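Local coordinates for protein ESSB (Geobacillus thermodenitrificans, PDB 2YNQ) that is a membrane component of the type VII secretion system, of which this extracellular, all-helical domain probably takes part in self-association, at residues D[9-14]-D[29-34]; D[43-48]-D[69-74]; D[78-83]-D[90-95]; D[111-116]-D[129-134]. All coordinates share one frame; numbering follows the deposited sequence.

Contact 1. Residues D[9-14]-D[29-34]; sequences QEAYIQ and TTLEDY
The hydroxyl of Thr30 has two partners: the carbonyl of Asp26, one helical turn back, holds it by the stronger hydrogen bond, and Gln14 offers NE2 to Thr30 OG1 at 3.1 Å, a weak hydrogen bond bent to 134°. Gln14 gets there by stretching out, CG anti to the backbone N (chi1 180°) and the chain extended beyond, and its amide end lies against the Thr30 methyl as well. That methyl, CG2, sits 3.5 Å from the carbonyl O of Ala11. Ala11 is where the two backbones come closest, its CA 6.3 Å from the CA of Thr30, and its small CB is met by Tyr34, whose CE2 approaches to 3.7 Å with CZ and OH close behind. Next to Ala11, Leu31 brings CD2 to the edge of the Tyr12 ring, near its plane, 4.2 Å from CD1. The chain turns from Leu31 to Tyr34 in a type I beta turn closed by Tyr34 N to Leu31 O at 3.0 Å, and Arg86 binds the carbonyl oxygens of both residues, weakly at Leu31. Helices 7-19 and 24-31, joined by a short connection, thus form a helical hairpin at the N-terminal end of this all-helical domain.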
# COMPACT_ATOMS: atom_id res chain seq x y z
N GLN D 9 -10.10 -23.22 -18.73
CA GLN D 9 -9.87 -24.49 -18.04
C GLN D 9 -8.40 -24.64 -17.65
O GLN D 9 -8.08 -24.95 -16.51
CB GLN D 9 -10.33 -25.64 -18.95
CG GLN D 9 -10.18 -27.07 -18.42
CD GLN D 9 -10.81 -28.13 -19.36
OE1 GLN D 9 -12.03 -28.15 -19.59
NE2 GLN D 9 -9.98 -29.03 -19.89
N GLU D 10 -7.52 -24.39 -18.61
CA GLU D 10 -6.07 -24.51 -18.44
C GLU D 10 -5.44 -23.45 -17.50
O GLU D 10 -4.55 -23.78 -16.70
CB GLU D 10 -5.35 -24.49 -19.80
CG GLU D 10 -5.67 -25.70 -20.69
CD GLU D 10 -5.03 -25.61 -22.09
OE1 GLU D 10 -4.69 -24.48 -22.56
OE2 GLU D 10 -4.89 -26.67 -22.75
N ALA D 11 -5.90 -22.21 -17.59
CA ALA D 11 -5.40 -21.12 -16.74
C ALA D 11 -5.72 -21.35 -15.27
O ALA D 11 -4.91 -21.04 -14.40
CB ALA D 11 -5.96 -19.76 -17.20
N TYR D 12 -6.91 -21.91 -15.01
CA TYR D 12 -7.32 -22.34 -13.67
C TYR D 12 -6.40 -23.40 -13.07
O TYR D 12 -6.08 -23.33 -11.88
CB TYR D 12 -8.75 -22.87 -13.67
CG TYR D 12 -9.83 -21.84 -13.93
CD1 TYR D 12 -9.54 -20.47 -13.94
CD2 TYR D 12 -11.14 -22.24 -14.18
CE1 TYR D 12 -10.53 -19.54 -14.19
CE2 TYR D 12 -12.13 -21.32 -14.42
CZ TYR D 12 -11.82 -19.97 -14.42
OH TYR D 12 -12.82 -19.05 -14.66
N ILE D 13 -5.98 -24.37 -13.88
CA ILE D 13 -5.08 -25.41 -13.43
C ILE D 13 -3.73 -24.75 -13.19
O ILE D 13 -3.10 -24.96 -12.16
CB ILE D 13 -4.95 -26.56 -14.47
CG1 ILE D 13 -6.26 -27.36 -14.61
CG2 ILE D 13 -3.74 -27.46 -14.18
CD1 ILE D 13 -6.80 -28.01 -13.30
N GLN D 14 -3.32 -23.92 -14.14
CA GLN D 14 -2.05 -23.21 -14.02
C GLN D 14 -1.97 -22.28 -12.80
O GLN D 14 -0.95 -22.25 -12.11
CB GLN D 14 -1.74 -22.49 -15.32
CG GLN D 14 -0.43 -21.71 -15.32
CD GLN D 14 -0.18 -21.02 -16.66
OE1 GLN D 14 -0.39 -21.62 -17.73
NE2 GLN D 14 0.27 -19.75 -16.61
N THR D 29 -0.85 -12.59 -13.11
CA THR D 29 -0.71 -12.46 -14.55
C THR D 29 -1.36 -13.61 -15.33
O THR D 29 -1.84 -13.41 -16.45
CB THR D 29 0.74 -12.24 -15.01
OG1 THR D 29 1.55 -13.31 -14.55
CG2 THR D 29 1.29 -10.93 -14.45
N THR D 30 -1.42 -14.79 -14.74
CA THR D 30 -2.13 -15.91 -15.37
C THR D 30 -3.61 -15.59 -15.58
O THR D 30 -4.20 -15.97 -16.59
CB THR D 30 -1.96 -17.20 -14.56
OG1 THR D 30 -0.58 -17.57 -14.59
CG2 THR D 30 -2.79 -18.36 -15.13
N LEU D 31 -4.18 -14.84 -14.65
CA LEU D 31 -5.61 -14.66 -14.61
C LEU D 31 -6.06 -13.30 -15.06
O LEU D 31 -7.25 -13.02 -15.06
CB LEU D 31 -6.14 -14.96 -13.21
CG LEU D 31 -6.08 -16.43 -12.84
CD1 LEU D 31 -6.58 -16.63 -11.42
CD2 LEU D 31 -6.86 -17.30 -13.85
N GLU D 32 -5.12 -12.45 -15.48
CA GLU D 32 -5.41 -11.05 -15.71
C GLU D 32 -6.46 -10.77 -16.81
O GLU D 32 -7.21 -9.82 -16.70
CB GLU D 32 -4.13 -10.26 -15.97
CG GLU D 32 -3.48 -10.56 -17.30
CD GLU D 32 -2.06 -10.01 -17.41
OE1 GLU D 32 -1.62 -9.26 -16.50
OE2 GLU D 32 -1.39 -10.36 -18.42
N ASP D 33 -6.53 -11.61 -17.84
CA ASP D 33 -7.50 -11.40 -18.91
C ASP D 33 -8.88 -11.94 -18.61
O ASP D 33 -9.76 -11.92 -19.48
CB ASP D 33 -7.00 -12.01 -20.22
CG ASP D 33 -5.73 -11.35 -20.73
OD1 ASP D 33 -5.56 -10.13 -20.50
OD2 ASP D 33 -4.91 -12.05 -21.36
N TYR D 34 -9.08 -12.42 -17.39
CA TYR D 34 -10.30 -13.14 -17.04
C TYR D 34 -11.17 -12.34 -16.05
O TYR D 34 -10.64 -11.69 -15.14
CB TYR D 34 -9.96 -14.52 -16.46
CG TYR D 34 -9.27 -15.44 -17.45
CD1 TYR D 34 -9.99 -16.04 -18.48
CD2 TYR D 34 -7.90 -15.70 -17.38
CE1 TYR D 34 -9.37 -16.86 -19.39
CE2 TYR D 34 -7.27 -16.51 -18.29
CZ TYR D 34 -8.01 -17.09 -19.29
OH TYR D 34 -7.43 -17.92 -20.21

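Contact 2. Residues D[43-48]-D[69-74]; sequences IQYELA and ITLKTD
Tyr45 is the bump here: its ring stands out from helix 41-53 and fits into the hollow formed by Ile69, Thr70 and Leu71. CG, anti to the backbone N (chi1 169°), is directed toward the loop. Over one face of the ring sits Leu71 CG, almost above the centre, 4.0 Å from the centroid and 11° off the normal, a CH-pi contact. Leu71 CD2 lies beside the root of the ring, 3.7 Å from Tyr45 CB. At the ring edge, near its plane, the carbonyl O of Ile69 lies 3.6 Å from Tyr45 CE1, and Thr70 CA meets the same carbon obliquely. Ile69 straddles the helix surface with its two branches: CG2 lies 3.7 Å from Tyr45 CD1, while CD1 faces Ala48 CB at 4.1 Å, where the small alanine makes a shallow dip. Trp81 touches Ile69 too, from helix 75-85. Two bonds within the loop brace the turn beside it, Thr70 N to Thr73 OG1 (2.7 Å) and Lys72 N to Thr70 OG1 (2.9 Å). The second makes an ST turn, set within a type I beta turn from Thr70 to Thr73; packed on helix 41-53, this loop leads to Asp74, the N-cap of helix 75-85.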
# COMPACT_ATOMS: atom_id res chain seq x y z
N ILE D 43 -11.10 -20.40 -7.35
CA ILE D 43 -10.21 -19.59 -8.18
C ILE D 43 -10.30 -18.11 -7.74
O ILE D 43 -9.28 -17.43 -7.60
CB ILE D 43 -10.48 -19.77 -9.70
CG1 ILE D 43 -10.41 -21.26 -10.12
CG2 ILE D 43 -9.59 -18.87 -10.54
CD1 ILE D 43 -9.08 -21.99 -9.84
N GLN D 44 -11.51 -17.63 -7.48
CA GLN D 44 -11.66 -16.34 -6.83
C GLN D 44 -10.79 -16.26 -5.56
O GLN D 44 -10.16 -15.23 -5.30
CB GLN D 44 -13.13 -16.07 -6.49
CG GLN D 44 -14.03 -15.84 -7.70
CD GLN D 44 -15.49 -15.76 -7.30
OE1 GLN D 44 -15.90 -16.36 -6.31
NE2 GLN D 44 -16.29 -15.03 -8.08
N TYR D 45 -10.76 -17.36 -4.79
CA TYR D 45 -9.97 -17.44 -3.55
C TYR D 45 -8.49 -17.27 -3.82
O TYR D 45 -7.81 -16.51 -3.13
CB TYR D 45 -10.21 -18.79 -2.85
CG TYR D 45 -9.24 -19.07 -1.72
CD1 TYR D 45 -9.31 -18.33 -0.53
CD2 TYR D 45 -8.24 -20.04 -1.83
CE1 TYR D 45 -8.41 -18.57 0.51
CE2 TYR D 45 -7.33 -20.29 -0.79
CZ TYR D 45 -7.42 -19.55 0.38
OH TYR D 45 -6.54 -19.75 1.44
N GLU D 46 -8.00 -17.99 -4.83
CA GLU D 46 -6.60 -17.94 -5.22
C GLU D 46 -6.20 -16.53 -5.64
O GLU D 46 -5.16 -16.02 -5.18
CB GLU D 46 -6.28 -18.93 -6.37
CG GLU D 46 -6.37 -20.41 -5.98
CD GLU D 46 -6.22 -21.37 -7.19
OE1 GLU D 46 -5.80 -20.95 -8.29
OE2 GLU D 46 -6.52 -22.58 -7.04
N LEU D 47 -7.00 -15.91 -6.50
CA LEU D 47 -6.71 -14.58 -7.04
C LEU D 47 -6.77 -13.52 -5.94
O LEU D 47 -5.84 -12.73 -5.76
CB LEU D 47 -7.69 -14.24 -8.17
CG LEU D 47 -7.36 -13.00 -9.01
CD1 LEU D 47 -5.88 -13.00 -9.48
CD2 LEU D 47 -8.33 -12.85 -10.21
N ALA D 48 -7.85 -13.56 -5.16
CA ALA D 48 -8.07 -12.59 -4.13
C ALA D 48 -6.99 -12.71 -3.08
O ALA D 48 -6.46 -11.70 -2.62
CB ALA D 48 -9.46 -12.74 -3.52
N ILE D 69 -8.73 -13.55 3.98
CA ILE D 69 -9.43 -14.32 2.93
C ILE D 69 -9.32 -15.82 3.19
O ILE D 69 -8.21 -16.35 3.33
CB ILE D 69 -8.87 -14.02 1.51
CG1 ILE D 69 -8.79 -12.51 1.24
CG2 ILE D 69 -9.69 -14.76 0.45
CD1 ILE D 69 -9.96 -11.92 0.50
N THR D 70 -10.46 -16.50 3.28
CA THR D 70 -10.49 -17.94 3.53
C THR D 70 -11.53 -18.58 2.62
O THR D 70 -12.27 -17.87 1.92
CB THR D 70 -10.90 -18.27 4.98
OG1 THR D 70 -12.31 -18.06 5.12
CG2 THR D 70 -10.16 -17.40 5.98
N LEU D 71 -11.60 -19.91 2.63
CA LEU D 71 -12.63 -20.58 1.84
C LEU D 71 -13.99 -20.56 2.52
O LEU D 71 -14.92 -21.23 2.09
CB LEU D 71 -12.20 -21.99 1.41
CG LEU D 71 -11.22 -21.90 0.24
CD1 LEU D 71 -10.34 -23.12 0.15
CD2 LEU D 71 -11.92 -21.61 -1.10
N LYS D 72 -14.10 -19.75 3.58
CA LYS D 72 -15.40 -19.39 4.14
C LYS D 72 -15.81 -17.93 3.84
O LYS D 72 -16.97 -17.56 4.03
CB LYS D 72 -15.40 -19.66 5.64
CG LYS D 72 -15.52 -21.15 5.96
CD LYS D 72 -15.11 -21.45 7.39
CE LYS D 72 -14.75 -22.93 7.57
NZ LYS D 72 -13.88 -23.14 8.77
N THR D 73 -14.86 -17.12 3.36
CA THR D 73 -15.09 -15.70 3.06
C THR D 73 -16.12 -15.53 1.91
O THR D 73 -16.09 -16.24 0.89
CB THR D 73 -13.75 -15.01 2.71
OG1 THR D 73 -12.80 -15.21 3.76
CG2 THR D 73 -13.93 -13.51 2.45
N ASP D 74 -17.03 -14.58 2.08
CA ASP D 74 -18.05 -14.30 1.08
C ASP D 74 -17.45 -13.78 -0.24
O ASP D 74 -16.49 -13.00 -0.24
CB ASP D 74 -19.04 -13.27 1.65
CG ASP D 74 -20.24 -13.08 0.78
OD1 ASP D 74 -20.17 -12.35 -0.25
OD2 ASP D 74 -21.28 -13.69 1.11

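Contact 3. Residues D[78-83]-D[90-95]; sequences MLYWIY and EEALEL
Helices 78-83 and 90-95 run antiparallel at 156°, their axes approaching to 8.3 Å, and the backbones close to 4.9 Å between the CA atoms of Tyr80 and Ala92. The small Ala92 sits at this closest point: its CB rests 4.0 Å from Tyr83 CB and lies near the carbonyl O of Tyr80. On the Tyr80 side, the ring turns its edge to the Ala92 backbone, with CD1 3.4 Å from Ala92 O near the ring plane. The phenol reaches on past the pair, its OH hydrogen-bonded to the carbonyl of Leu104 at the start of helix 102-118. Tyr83 does the most varied work. Glu91 lays its aliphatic CG over one face of that ring, 3.6 Å from the centroid and 11° off the normal, a CH-pi contact; a bend at chi2 carries CD away from a straight chain, and the carboxylate plane ends up 58° from the ring plane. Leu95 comes to the same ring from a different direction, CD2 lying at the edge near the plane, 3.7 Å from CE2. That one methyl is pressed into the first helix, 3.4 Å from Leu79 CB and close to Tyr80 N, where the backbone and two side chains receive it. Pro36, from the loop after helix 24-31, touches Leu79 and Tyr83. This close antiparallel pair, linked by a few residues and using an alanine at the crossing, is a buried helical hairpin near the centre of the domain.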
# COMPACT_ATOMS: atom_id res chain seq x y z
N MET D 78 -13.94 -11.16 -1.74
CA MET D 78 -12.96 -11.58 -2.73
C MET D 78 -12.97 -10.64 -3.92
O MET D 78 -11.92 -10.20 -4.38
CB MET D 78 -13.23 -13.02 -3.17
CG MET D 78 -12.97 -14.02 -2.03
SD MET D 78 -13.26 -15.73 -2.54
CE MET D 78 -13.14 -16.57 -0.97
N LEU D 79 -14.17 -10.29 -4.39
CA LEU D 79 -14.30 -9.38 -5.52
C LEU D 79 -13.75 -8.01 -5.17
O LEU D 79 -13.05 -7.40 -5.99
CB LEU D 79 -15.76 -9.29 -5.99
CG LEU D 79 -16.28 -10.57 -6.64
CD1 LEU D 79 -17.83 -10.51 -6.93
CD2 LEU D 79 -15.48 -10.91 -7.91
N TYR D 80 -14.05 -7.53 -3.96
CA TYR D 80 -13.50 -6.26 -3.50
C TYR D 80 -11.98 -6.23 -3.67
O TYR D 80 -11.44 -5.32 -4.30
CB TYR D 80 -13.84 -6.03 -2.04
CG TYR D 80 -13.15 -4.81 -1.48
CD1 TYR D 80 -13.74 -3.56 -1.57
CD2 TYR D 80 -11.88 -4.90 -0.88
CE1 TYR D 80 -13.10 -2.42 -1.06
CE2 TYR D 80 -11.24 -3.77 -0.38
CZ TYR D 80 -11.86 -2.53 -0.48
OH TYR D 80 -11.27 -1.38 0.01
N TRP D 81 -11.29 -7.24 -3.12
CA TRP D 81 -9.83 -7.23 -3.15
C TRP D 81 -9.26 -7.43 -4.54
O TRP D 81 -8.20 -6.87 -4.87
CB TRP D 81 -9.25 -8.23 -2.14
CG TRP D 81 -9.41 -7.69 -0.74
CD1 TRP D 81 -10.27 -8.12 0.22
CD2 TRP D 81 -8.72 -6.55 -0.19
NE1 TRP D 81 -10.15 -7.33 1.35
CE2 TRP D 81 -9.19 -6.37 1.13
CE3 TRP D 81 -7.73 -5.67 -0.68
CZ2 TRP D 81 -8.72 -5.34 1.96
CZ3 TRP D 81 -7.26 -4.66 0.15
CH2 TRP D 81 -7.76 -4.50 1.46
N ILE D 82 -9.96 -8.19 -5.37
CA ILE D 82 -9.53 -8.39 -6.73
C ILE D 82 -9.61 -7.05 -7.49
O ILE D 82 -8.68 -6.69 -8.24
CB ILE D 82 -10.34 -9.50 -7.45
CG1 ILE D 82 -10.03 -10.88 -6.84
CG2 ILE D 82 -10.07 -9.46 -8.96
CD1 ILE D 82 -11.02 -12.03 -7.23
N TYR D 83 -10.70 -6.31 -7.30
CA TYR D 83 -10.80 -5.00 -7.97
C TYR D 83 -9.83 -3.98 -7.42
O TYR D 83 -9.30 -3.15 -8.18
CB TYR D 83 -12.20 -4.40 -7.88
CG TYR D 83 -13.29 -5.22 -8.48
CD1 TYR D 83 -13.15 -5.84 -9.72
CD2 TYR D 83 -14.51 -5.34 -7.82
CE1 TYR D 83 -14.19 -6.60 -10.27
CE2 TYR D 83 -15.56 -6.07 -8.35
CZ TYR D 83 -15.39 -6.70 -9.57
OH TYR D 83 -16.46 -7.41 -10.07
N GLU D 90 -13.25 2.30 -8.40
CA GLU D 90 -14.69 2.61 -8.56
C GLU D 90 -15.56 1.38 -8.31
O GLU D 90 -16.55 1.43 -7.58
CB GLU D 90 -14.94 3.22 -9.93
CG GLU D 90 -14.25 4.58 -10.03
CD GLU D 90 -13.94 5.03 -11.43
OE1 GLU D 90 -13.15 4.39 -12.11
OE2 GLU D 90 -14.48 6.07 -11.85
N GLU D 91 -15.13 0.26 -8.89
CA GLU D 91 -15.80 -1.01 -8.72
C GLU D 91 -15.67 -1.50 -7.27
O GLU D 91 -16.65 -1.92 -6.66
CB GLU D 91 -15.19 -1.99 -9.72
CG GLU D 91 -16.10 -3.05 -10.24
CD GLU D 91 -17.38 -2.51 -10.88
OE1 GLU D 91 -17.37 -2.12 -12.06
OE2 GLU D 91 -18.42 -2.55 -10.19
N ALA D 92 -14.48 -1.37 -6.69
CA ALA D 92 -14.26 -1.77 -5.30
C ALA D 92 -15.05 -0.87 -4.33
O ALA D 92 -15.62 -1.35 -3.33
CB ALA D 92 -12.78 -1.75 -4.98
N LEU D 93 -15.11 0.42 -4.65
CA LEU D 93 -15.89 1.36 -3.84
C LEU D 93 -17.37 0.98 -3.79
O LEU D 93 -17.96 0.98 -2.72
CB LEU D 93 -15.71 2.80 -4.32
CG LEU D 93 -16.53 3.91 -3.64
CD1 LEU D 93 -16.30 3.95 -2.14
CD2 LEU D 93 -16.23 5.27 -4.26
N GLU D 94 -17.97 0.65 -4.92
CA GLU D 94 -19.40 0.39 -4.89
C GLU D 94 -19.71 -0.99 -4.28
O GLU D 94 -20.77 -1.19 -3.68
CB GLU D 94 -20.07 0.65 -6.25
CG GLU D 94 -21.50 1.23 -6.18
CD GLU D 94 -21.60 2.59 -5.46
OE1 GLU D 94 -20.67 3.44 -5.57
OE2 GLU D 94 -22.63 2.82 -4.78
N LEU D 95 -18.76 -1.93 -4.39
CA LEU D 95 -18.87 -3.21 -3.67
C LEU D 95 -18.78 -3.00 -2.16
O LEU D 95 -19.59 -3.55 -1.40
CB LEU D 95 -17.76 -4.14 -4.10
CG LEU D 95 -17.84 -5.65 -3.90
CD1 LEU D 95 -19.26 -6.22 -4.01
CD2 LEU D 95 -17.00 -6.25 -4.99

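Contact 4. Residues D[111-116]-D[129-134]; sequences KYREQI and KKLDEI
An antiparallel helical hairpin closes the C-terminal part of the domain: helix 102-118 turns back into the long helix 124-152, with the segments 111-116 and 129-134 at 172° and their axes 10.0 Å apart. Apolar side chains and the aliphatic parts of charged ones fill the interface. Ile134 points CD1 at Tyr112, 3.5 Å from CD2, the two side chains crossing at about a right angle, and CD1 also meets Ile116 CG1. Leu131 CD1 lodges between two neighbours, 3.6 Å from Arg113 CG and 3.6 Å from Ile116 CG2. Arg113 is bent at chi3 (100°), and its guanidinium turns its edge to Leu131, whose CG lies near the guanidinium plane, 3.7 Å from Arg113 NH1; NE makes a long, weak ion pair with Asp135. On the other flank Lys130 leans its methylenes against Ile116 CD1, CG at 4.0 Å, and its CD lies 3.8 Å from Tyr112 OH. Beyond the pair, helix 89-99 packs through Ser89 and Glu90 on Tyr112, while Lys111 makes a salt bridge to Glu55. The second subunit reaches helix 102-118 as well: its Ser56 hydrogen-bonds Glu114 and its Arg62 packs on Arg113.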
# COMPACT_ATOMS: atom_id res chain seq x y z
N LYS D 111 -7.91 4.82 -2.60
CA LYS D 111 -7.41 4.42 -3.92
C LYS D 111 -8.05 5.28 -5.01
O LYS D 111 -7.39 5.66 -5.98
CB LYS D 111 -7.64 2.93 -4.19
CG LYS D 111 -6.78 1.98 -3.36
CD LYS D 111 -5.28 2.31 -3.45
CE LYS D 111 -4.38 1.16 -3.00
NZ LYS D 111 -4.23 0.08 -4.07
N TYR D 112 -9.32 5.61 -4.84
CA TYR D 112 -10.01 6.43 -5.81
C TYR D 112 -9.42 7.85 -5.83
O TYR D 112 -9.31 8.48 -6.89
CB TYR D 112 -11.51 6.44 -5.53
CG TYR D 112 -12.35 7.24 -6.49
CD1 TYR D 112 -12.19 7.13 -7.86
CD2 TYR D 112 -13.32 8.10 -6.01
CE1 TYR D 112 -13.00 7.87 -8.75
CE2 TYR D 112 -14.12 8.85 -6.87
CZ TYR D 112 -13.96 8.74 -8.24
OH TYR D 112 -14.76 9.51 -9.07
N ARG D 113 -9.03 8.34 -4.65
CA ARG D 113 -8.39 9.64 -4.56
C ARG D 113 -7.16 9.68 -5.47
O ARG D 113 -7.01 10.61 -6.26
CB ARG D 113 -8.04 10.01 -3.11
CG ARG D 113 -7.91 11.52 -2.92
CD ARG D 113 -7.83 11.95 -1.45
NE ARG D 113 -6.47 12.23 -1.01
CZ ARG D 113 -5.76 13.30 -1.37
NH1 ARG D 113 -6.27 14.22 -2.19
NH2 ARG D 113 -4.52 13.45 -0.90
N GLU D 114 -6.32 8.65 -5.40
CA GLU D 114 -5.10 8.58 -6.21
C GLU D 114 -5.43 8.68 -7.69
O GLU D 114 -4.74 9.36 -8.44
CB GLU D 114 -4.36 7.28 -5.99
CG GLU D 114 -3.62 7.13 -4.68
CD GLU D 114 -3.11 5.70 -4.50
OE1 GLU D 114 -3.02 4.97 -5.51
OE2 GLU D 114 -2.81 5.30 -3.36
N GLN D 115 -6.48 7.99 -8.10
CA GLN D 115 -6.86 7.92 -9.49
C GLN D 115 -7.34 9.28 -10.00
O GLN D 115 -7.12 9.64 -11.17
CB GLN D 115 -7.93 6.86 -9.70
CG GLN D 115 -8.32 6.67 -11.15
CD GLN D 115 -9.49 5.73 -11.32
OE1 GLN D 115 -9.57 4.67 -10.68
NE2 GLN D 115 -10.42 6.11 -12.20
N ILE D 116 -7.99 10.03 -9.12
CA ILE D 116 -8.40 11.40 -9.45
C ILE D 116 -7.15 12.27 -9.59
O ILE D 116 -6.99 12.96 -10.60
CB ILE D 116 -9.38 11.99 -8.41
CG1 ILE D 116 -10.69 11.19 -8.38
CG2 ILE D 116 -9.65 13.47 -8.70
CD1 ILE D 116 -11.55 11.33 -9.65
N LYS D 129 -12.25 19.99 -6.67
CA LYS D 129 -13.59 19.81 -6.12
C LYS D 129 -13.80 18.35 -5.71
O LYS D 129 -14.27 18.09 -4.60
CB LYS D 129 -14.65 20.22 -7.15
CG LYS D 129 -16.08 20.09 -6.65
CD LYS D 129 -17.10 20.48 -7.70
CE LYS D 129 -18.53 20.22 -7.20
NZ LYS D 129 -19.56 20.64 -8.19
N LYS D 130 -13.45 17.42 -6.60
CA LYS D 130 -13.65 15.99 -6.34
C LYS D 130 -12.78 15.45 -5.22
O LYS D 130 -13.28 14.74 -4.36
CB LYS D 130 -13.49 15.17 -7.63
CG LYS D 130 -13.95 13.71 -7.48
CD LYS D 130 -14.93 13.32 -8.59
CE LYS D 130 -16.35 13.22 -8.03
NZ LYS D 130 -17.35 12.86 -9.07
N LEU D 131 -11.50 15.81 -5.20
CA LEU D 131 -10.64 15.45 -4.08
C LEU D 131 -11.29 15.87 -2.77
O LEU D 131 -11.28 15.12 -1.79
CB LEU D 131 -9.26 16.11 -4.18
CG LEU D 131 -8.14 15.61 -5.08
CD1 LEU D 131 -8.29 14.13 -5.40
CD2 LEU D 131 -8.06 16.44 -6.35
N ASP D 132 -11.84 17.09 -2.76
CA ASP D 132 -12.45 17.69 -1.58
C ASP D 132 -13.70 16.93 -1.16
O ASP D 132 -13.87 16.63 0.03
CB ASP D 132 -12.74 19.18 -1.82
CG ASP D 132 -11.46 20.02 -1.87
OD1 ASP D 132 -10.42 19.58 -1.34
OD2 ASP D 132 -11.50 21.14 -2.45
N GLU D 133 -14.56 16.61 -2.12
CA GLU D 133 -15.70 15.73 -1.86
C GLU D 133 -15.24 14.41 -1.20
O GLU D 133 -15.89 13.92 -0.27
CB GLU D 133 -16.46 15.40 -3.14
CG GLU D 133 -17.13 16.57 -3.85
CD GLU D 133 -17.87 16.14 -5.12
OE1 GLU D 133 -18.10 14.91 -5.32
OE2 GLU D 133 -18.22 17.03 -5.93
N ILE D 134 -14.13 13.86 -1.67
CA ILE D 134 -13.67 12.54 -1.20
C ILE D 134 -13.15 12.61 0.21
O ILE D 134 -13.49 11.80 1.06
CB ILE D 134 -12.62 11.90 -2.16
CG1 ILE D 134 -13.31 11.34 -3.40
CG2 ILE D 134 -11.84 10.79 -1.47
CD1 ILE D 134 -12.40 11.21 -4.59

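How the contacts relate
The four contacts follow one another along the chain, each closing before the next opens, and step across an elongated helical domain. Contacts 1 and 2, with centres 15 Å apart, meet through Ile43, packed on Tyr12 and Leu31. Contacts 2 and 3 are 14 Å apart and join at Met78, which reaches Tyr45, Ala48 and the 69-74 loop. From contact 3 to contact 4, 17 Å on, Glu90 probably hydrogen-bonds Gln115. Contacts 1 and 4 lie 33 Å apart on opposite sides of the chain's centre. The domain is therefore built by successive neighbour-to-neighbour helix packing, and the second subunit touches residues at both of these outer contacts.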